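Local coordinates for xylose isomerase-like TIM barrel domain-containing protein (Thermus thermophilus, PDB 3AYV), which is of uncertain function but binds zinc in a xylose isomerase-like TIM barrel, possibly acts as a DNA endonuclease, and may help protect against oxidative stress, at residues D2-F7 and S49-V54; L133-S138 and G155-C160; L188-G193 and G204-G209. All coordinates share one frame; numbering follows the deposited sequence.

Overall arrangement
Interactions 1 and 2 both belong to the eight-stranded parallel barrel, whereas interaction 3 lies in the loop between strands 185-188 and 219-222; its centre is about 21 Å from each of the other two centres. Interaction 1 links strands 3-8 and 52-55 across the intervening strand 25-29 through side chains, mostly charged, with Ser-53 beside Arg-4; it is mainly buried, with Lys-51 exposed at its margin. Interaction 2, with every touching residue buried, pairs neighbouring strands by backbone bonds and supplies a zinc ligand. In interaction 3 the buried Asp-190 carboxylate organises irregular backbone, with Val-205 exposed at the margin. No two of the contacts touch, although their nearest atoms come within about 6 to 7 Å.

Interaction 1: residues D2-F7 and S49-V54; sequences DVRLAF and SGKLSV
Arg-4 meets Lys-51 and Ser-53 because its CG stands anti to the carbonyl carbon (chi1 -48°) and its chain then runs extended to NE. Asp-2, with CG anti to its own backbone N (chi1 -178°), brings its carboxylate to the same guanidinium. Arg-4 grips it side-on: NE donates to Asp-2 OD1 at 2.9 Å, almost straight at 176°, and NH2 donates to OD2, on its syn lone pair, also at 2.9 Å.

Lys-51 crosses Arg-4 at about a right angle, its CB over one guanidinium face near the rim, 3.7 Å from Arg-4 NH2. Further out, Lys-51 CD packs 3.7 Å from Asp-2 OD2, while Lys-51 NZ stays 4.5 Å from that oxygen, beyond a salt bridge. Ser-53 OG sits near the guanidinium plane, 3.0 Å from Arg-4 NH1; it is hydrogen-bonded to Glu-27 of the intervening strand 25-29. Asp-91 forms a second salt bridge with Arg-4 NH2, and Thr-219 hydrogen-bonds Asp-2 OD2.

An alanine at Arg-4 would probably leave the Asp-2 and Asp-91 carboxylates without their shared cation and open a gap beside Lys-51 CB and Ser-53. The contact thus joins non-adjacent barrel strands at their N-terminal ends through a charge network, in which one buried guanidinium is probably balanced by two carboxylates.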
# COMPACT_ATOMS: atom_id res chain seq x y z
N ASP A 2 -3.28 11.43 10.45
CA ASP A 2 -3.05 11.48 9.02
C ASP A 2 -3.86 10.33 8.41
O ASP A 2 -3.38 9.19 8.39
CB ASP A 2 -1.55 11.32 8.73
CG ASP A 2 -1.21 11.41 7.25
OD1 ASP A 2 -2.12 11.53 6.39
OD2 ASP A 2 0.01 11.34 6.94
N VAL A 3 -5.07 10.63 7.95
CA VAL A 3 -5.99 9.62 7.42
C VAL A 3 -6.26 9.97 5.99
O VAL A 3 -6.62 11.11 5.67
CB VAL A 3 -7.32 9.52 8.23
CG1 VAL A 3 -8.12 8.30 7.77
CG2 VAL A 3 -7.04 9.40 9.72
N ARG A 4 -6.08 8.98 5.11
CA ARG A 4 -6.13 9.21 3.69
C ARG A 4 -7.13 8.24 3.08
O ARG A 4 -7.36 7.16 3.63
CB ARG A 4 -4.76 8.97 3.06
CG ARG A 4 -3.63 9.67 3.79
CD ARG A 4 -2.43 9.92 2.94
NE ARG A 4 -1.37 10.56 3.75
CZ ARG A 4 -0.11 10.67 3.35
NH1 ARG A 4 0.28 10.18 2.18
NH2 ARG A 4 0.78 11.25 4.15
N LEU A 5 -7.74 8.64 1.97
CA LEU A 5 -8.61 7.75 1.20
C LEU A 5 -7.92 7.17 -0.04
O LEU A 5 -7.37 7.91 -0.85
CB LEU A 5 -9.89 8.48 0.77
CG LEU A 5 -10.90 7.62 0.00
CD1 LEU A 5 -11.49 6.51 0.88
CD2 LEU A 5 -12.01 8.51 -0.57
N ALA A 6 -7.96 5.85 -0.17
CA ALA A 6 -7.52 5.17 -1.39
C ALA A 6 -8.56 5.29 -2.49
O ALA A 6 -9.72 5.04 -2.25
CB ALA A 6 -7.25 3.67 -1.10
N PHE A 7 -8.13 5.67 -3.68
CA PHE A 7 -8.98 5.64 -4.88
C PHE A 7 -8.09 5.51 -6.10
O PHE A 7 -6.95 5.98 -6.10
CB PHE A 7 -9.86 6.92 -4.98
CG PHE A 7 -9.07 8.21 -4.97
CD1 PHE A 7 -8.72 8.81 -3.77
CD2 PHE A 7 -8.66 8.80 -6.16
CE1 PHE A 7 -7.97 9.99 -3.75
CE2 PHE A 7 -7.90 9.99 -6.17
CZ PHE A 7 -7.58 10.60 -4.96
N SER A 49 -4.70 19.69 -2.85
CA SER A 49 -3.52 20.00 -2.07
C SER A 49 -3.88 19.60 -0.65
O SER A 49 -4.96 19.93 -0.16
CB SER A 49 -3.14 21.48 -2.17
OG SER A 49 -4.17 22.29 -1.66
N GLY A 50 -2.98 18.88 -0.01
CA GLY A 50 -3.31 18.05 1.15
C GLY A 50 -2.39 16.85 0.97
O GLY A 50 -1.76 16.73 -0.09
N LYS A 51 -2.29 15.99 1.97
CA LYS A 51 -1.28 14.93 1.94
C LYS A 51 -1.63 13.88 0.89
O LYS A 51 -2.78 13.44 0.79
CB LYS A 51 -1.07 14.33 3.33
CG LYS A 51 -0.32 15.31 4.29
CD LYS A 51 -0.29 14.81 5.73
CE LYS A 51 0.54 15.74 6.61
NZ LYS A 51 0.07 15.70 8.03
N LEU A 52 -0.63 13.52 0.09
CA LEU A 52 -0.86 12.57 -1.00
C LEU A 52 0.26 11.52 -1.05
O LEU A 52 1.45 11.84 -0.93
CB LEU A 52 -0.98 13.30 -2.33
CG LEU A 52 -1.28 12.45 -3.59
CD1 LEU A 52 -2.08 13.22 -4.59
CD2 LEU A 52 0.02 11.87 -4.25
N SER A 53 -0.16 10.28 -1.22
CA SER A 53 0.75 9.17 -1.46
C SER A 53 0.19 8.44 -2.67
O SER A 53 -0.90 8.75 -3.14
CB SER A 53 0.86 8.26 -0.23
OG SER A 53 -0.41 7.91 0.31
N VAL A 54 0.94 7.48 -3.22
CA VAL A 54 0.42 6.73 -4.37
C VAL A 54 0.54 5.24 -4.12
O VAL A 54 1.40 4.80 -3.35
CB VAL A 54 1.12 7.05 -5.72
CG1 VAL A 54 1.07 8.54 -6.06
CG2 VAL A 54 2.56 6.55 -5.69

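Interaction 2: residues L133-S138 and G155-C160; sequences LLLENS and GELGFC. With ZN (zinc ion), chain E; ZN (zinc ion), chain F.
Leu-133 and Gly-158 begin a parallel ladder: Gly-158 N donates to Leu-133 O at 2.9 Å. The ladder continues from Leu-135 N to Gly-158 O and from Cys-160 N to Leu-135 O, each 2.9 Å, so both backbone polar groups of Leu-135 are satisfied across this edge. Beyond the last bridge, Asn-137 N bonds only weakly to Cys-160 O. Before the first, water 1 accepts from Leu-133 N and donates to Glu-156 O.

Asn-137 OD1 accepts from Asp-162 N, further along the second strand. Leu-134 CD2 lies 3.6 Å from Gly-158 CA, where a CB would clash with it.

Glu-136 extends from the face it shares with Cys-160, CG anti to the backbone N (chi1 178°), and its carboxylate bridges two zinc ions: Glu-136 OE1 binds the zinc of chain E at 1.9 Å, OE2 that of chain F at 2.1 Å and, at longer range, the first. Water 2 lies between the ions; His-55, His-96 and water 3 join the first, Asp-162, His-187, Glu-223 and water 4 the second. Strands 132-136 and 158-162, linked through helix 147-153, form a beta-alpha-beta unit of a TIM barrel whose C-terminal strand ends carry the metal site.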
# COMPACT_ATOMS: atom_id res chain seq x y z
N LEU A 133 9.69 4.79 -0.29
CA LEU A 133 9.15 3.57 -0.92
C LEU A 133 8.71 2.61 0.16
O LEU A 133 9.43 2.36 1.12
CB LEU A 133 10.23 2.89 -1.77
CG LEU A 133 9.84 1.84 -2.80
CD1 LEU A 133 8.90 2.43 -3.88
CD2 LEU A 133 11.07 1.22 -3.47
N LEU A 134 7.51 2.04 -0.01
CA LEU A 134 6.96 1.17 1.03
C LEU A 134 6.50 -0.13 0.41
O LEU A 134 5.74 -0.12 -0.54
CB LEU A 134 5.75 1.80 1.74
CG LEU A 134 5.98 3.20 2.31
CD1 LEU A 134 4.64 3.83 2.66
CD2 LEU A 134 6.89 3.07 3.55
N LEU A 135 6.97 -1.24 0.97
CA LEU A 135 6.51 -2.57 0.55
C LEU A 135 5.34 -3.02 1.41
O LEU A 135 5.42 -3.01 2.64
CB LEU A 135 7.69 -3.55 0.68
CG LEU A 135 7.48 -5.06 0.43
CD1 LEU A 135 6.86 -5.27 -0.95
CD2 LEU A 135 8.82 -5.73 0.55
N GLU A 136 4.24 -3.43 0.75
CA GLU A 136 3.01 -3.85 1.43
C GLU A 136 2.92 -5.38 1.41
O GLU A 136 3.30 -6.00 0.41
CB GLU A 136 1.82 -3.24 0.69
CG GLU A 136 0.48 -3.61 1.22
CD GLU A 136 -0.65 -3.29 0.25
OE1 GLU A 136 -0.47 -2.54 -0.72
OE2 GLU A 136 -1.75 -3.78 0.48
N ASN A 137 2.46 -6.01 2.51
CA ASN A 137 2.24 -7.46 2.47
C ASN A 137 1.01 -7.75 1.60
O ASN A 137 0.02 -7.01 1.65
CB ASN A 137 2.04 -8.06 3.88
CG ASN A 137 0.86 -7.43 4.63
OD1 ASN A 137 0.87 -6.24 4.93
ND2 ASN A 137 -0.17 -8.25 4.94
N SER A 138 1.09 -8.84 0.85
CA SER A 138 0.01 -9.30 -0.01
C SER A 138 -0.23 -10.79 0.26
O SER A 138 -0.99 -11.14 1.16
CB SER A 138 0.30 -8.97 -1.48
OG SER A 138 1.54 -9.51 -1.92
N GLY A 155 16.91 0.40 6.10
CA GLY A 155 16.17 1.62 6.40
C GLY A 155 15.72 2.46 5.20
O GLY A 155 14.99 3.44 5.39
N GLU A 156 16.16 2.10 4.00
CA GLU A 156 15.76 2.81 2.77
C GLU A 156 14.44 2.30 2.18
O GLU A 156 13.93 2.84 1.19
CB GLU A 156 16.87 2.72 1.71
CG GLU A 156 18.20 3.33 2.23
CD GLU A 156 17.99 4.79 2.58
OE1 GLU A 156 17.65 5.57 1.67
OE2 GLU A 156 18.13 5.14 3.78
N LEU A 157 13.93 1.22 2.76
CA LEU A 157 12.63 0.66 2.35
C LEU A 157 11.74 0.52 3.58
O LEU A 157 12.14 -0.08 4.59
CB LEU A 157 12.85 -0.71 1.71
CG LEU A 157 11.63 -1.44 1.19
CD1 LEU A 157 11.00 -0.61 0.06
CD2 LEU A 157 12.09 -2.84 0.73
N GLY A 158 10.53 1.05 3.50
CA GLY A 158 9.62 0.93 4.63
C GLY A 158 8.60 -0.19 4.38
O GLY A 158 8.60 -0.79 3.30
N PHE A 159 7.74 -0.41 5.37
CA PHE A 159 6.72 -1.45 5.35
C PHE A 159 5.32 -0.85 5.53
O PHE A 159 5.11 0.02 6.38
CB PHE A 159 7.02 -2.48 6.45
CG PHE A 159 5.96 -3.56 6.59
CD1 PHE A 159 5.60 -4.34 5.49
CD2 PHE A 159 5.30 -3.76 7.81
CE1 PHE A 159 4.60 -5.33 5.59
CE2 PHE A 159 4.32 -4.76 7.93
CZ PHE A 159 3.96 -5.54 6.81
N CYS A 160 4.38 -1.29 4.69
CA CYS A 160 2.98 -0.95 4.81
C CYS A 160 2.22 -2.22 5.20
O CYS A 160 2.26 -3.22 4.46
CB CYS A 160 2.46 -0.41 3.46
SG CYS A 160 0.64 -0.16 3.47
ZN ZN E . -1.90 -2.81 -1.99
ZN ZN F . -3.58 -2.86 1.01
O HOH W 1 12.56 4.90 0.31
O HOH W 2 -3.64 -1.85 -1.30
O HOH W 3 -3.79 -3.80 -3.21
O HOH W 4 -5.53 -3.55 -0.24

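Interaction 3: residues L188-G193 and G204-G209; sequences LNDTDG and GVLGHG
Thr-191 and Gly-204 bring two irregular backbones together, their CA atoms 4.9 Å apart, and Val-205 N donates to Thr-191 O at 2.9 Å. Gly-204 is closely fitted here: a CB would fall onto Thr-191 O and Asp-190 OD1.

The Asp-190 carboxylate is the main polar link. Its OD1 takes Leu-206 N at 3.0 Å through the syn lone pair, and Thr-191 N of its own segment at 2.9 Å on the anti side, 31° out of the carboxylate plane. The other oxygen, OD2, receives a weak bond from Gly-204 N at 2.8 Å. One side chain therefore holds backbone on both segments.

Thr-191 OG1, anti to its backbone N (chi1 168°), accepts from Gly-193 N and so makes an ST turn; it is also hydrogen-bonded to Tyr-195 O. Both segments belong to the long connection from strand 185-188 to strand 219-222 of the TIM barrel and fold it back on itself; the residues between them include the zinc ligands Asp-196 and His-198. The Asn-189 side chain lies beside His-198, and its ND2 bonds to Glu-223 O.

On the apolar side, the Thr-191 and Leu-206 side chains cross obliquely, CG2 of the threonine 3.7 Å from Leu-206 CG. A methyl also lies against the backbone, Val-205 CG2 being 3.4 Å from Thr-191 O. His-208 presents its ring edge to Asn-189 O; NE2 donates to it at 2.9 Å, but the bond is weak, bent to 123°. The histidine ring also meets that of Trp-211, whose NE1 is hydrogen-bonded to Leu-206 O.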
# COMPACT_ATOMS: atom_id res chain seq x y z
N LEU A 188 -6.00 0.20 5.91
CA LEU A 188 -7.10 -0.15 6.82
C LEU A 188 -8.39 -0.47 6.11
O LEU A 188 -8.81 0.26 5.22
CB LEU A 188 -7.36 1.00 7.79
CG LEU A 188 -6.19 1.40 8.70
CD1 LEU A 188 -6.70 2.57 9.55
CD2 LEU A 188 -5.79 0.25 9.59
N ASN A 189 -8.99 -1.58 6.52
CA ASN A 189 -10.35 -1.95 6.13
C ASN A 189 -10.73 -3.17 6.95
O ASN A 189 -9.95 -3.56 7.82
CB ASN A 189 -10.46 -2.18 4.60
CG ASN A 189 -9.50 -3.25 4.08
OD1 ASN A 189 -9.24 -4.25 4.75
ND2 ASN A 189 -8.97 -3.03 2.88
N ASP A 190 -11.90 -3.75 6.69
CA ASP A 190 -12.27 -4.99 7.34
C ASP A 190 -12.72 -6.06 6.33
O ASP A 190 -13.00 -5.76 5.17
CB ASP A 190 -13.34 -4.76 8.43
CG ASP A 190 -13.11 -5.63 9.66
OD1 ASP A 190 -12.38 -6.65 9.57
OD2 ASP A 190 -13.71 -5.34 10.73
N THR A 191 -12.76 -7.29 6.81
CA THR A 191 -13.02 -8.45 5.98
C THR A 191 -13.85 -9.43 6.81
O THR A 191 -13.81 -9.40 8.04
CB THR A 191 -11.70 -9.13 5.55
OG1 THR A 191 -12.00 -10.42 4.98
CG2 THR A 191 -10.73 -9.32 6.74
N ASP A 192 -14.60 -10.28 6.12
CA ASP A 192 -15.27 -11.40 6.78
C ASP A 192 -14.36 -12.58 7.11
O ASP A 192 -14.81 -13.60 7.66
CB ASP A 192 -16.47 -11.85 5.92
CG ASP A 192 -16.07 -12.27 4.49
OD1 ASP A 192 -14.88 -12.32 4.13
OD2 ASP A 192 -17.00 -12.58 3.71
N GLY A 193 -13.07 -12.46 6.78
CA GLY A 193 -12.13 -13.51 6.99
C GLY A 193 -12.01 -14.48 5.84
O GLY A 193 -11.25 -15.45 5.94
N GLY A 204 -16.30 -6.21 10.08
CA GLY A 204 -15.81 -7.56 9.87
C GLY A 204 -15.20 -8.15 11.11
O GLY A 204 -15.63 -7.86 12.23
N VAL A 205 -14.17 -8.96 10.91
CA VAL A 205 -13.63 -9.84 11.95
C VAL A 205 -12.25 -9.43 12.47
O VAL A 205 -11.72 -10.07 13.38
CB VAL A 205 -13.54 -11.32 11.44
CG1 VAL A 205 -14.90 -11.80 10.93
CG2 VAL A 205 -12.44 -11.47 10.34
N LEU A 206 -11.65 -8.38 11.89
CA LEU A 206 -10.26 -8.02 12.23
C LEU A 206 -10.05 -7.44 13.65
O LEU A 206 -8.92 -7.41 14.13
CB LEU A 206 -9.61 -7.11 11.17
CG LEU A 206 -9.30 -7.76 9.80
CD1 LEU A 206 -8.65 -6.74 8.88
CD2 LEU A 206 -8.41 -9.04 9.98
N GLY A 207 -11.11 -6.99 14.31
CA GLY A 207 -11.00 -6.54 15.73
C GLY A 207 -10.00 -5.40 15.95
O GLY A 207 -9.18 -5.44 16.89
N HIS A 208 -10.05 -4.39 15.09
CA HIS A 208 -9.05 -3.31 15.14
C HIS A 208 -8.93 -2.64 16.50
O HIS A 208 -7.86 -2.14 16.85
CB HIS A 208 -9.33 -2.23 14.11
CG HIS A 208 -9.32 -2.72 12.70
ND1 HIS A 208 -8.25 -2.55 11.85
CD2 HIS A 208 -10.26 -3.40 11.99
CE1 HIS A 208 -8.53 -3.08 10.67
NE2 HIS A 208 -9.74 -3.61 10.74
N GLY A 209 -10.03 -2.60 17.24
CA GLY A 209 -10.01 -2.02 18.59
C GLY A 209 -8.96 -2.67 19.49
O GLY A 209 -8.37 -2.00 20.36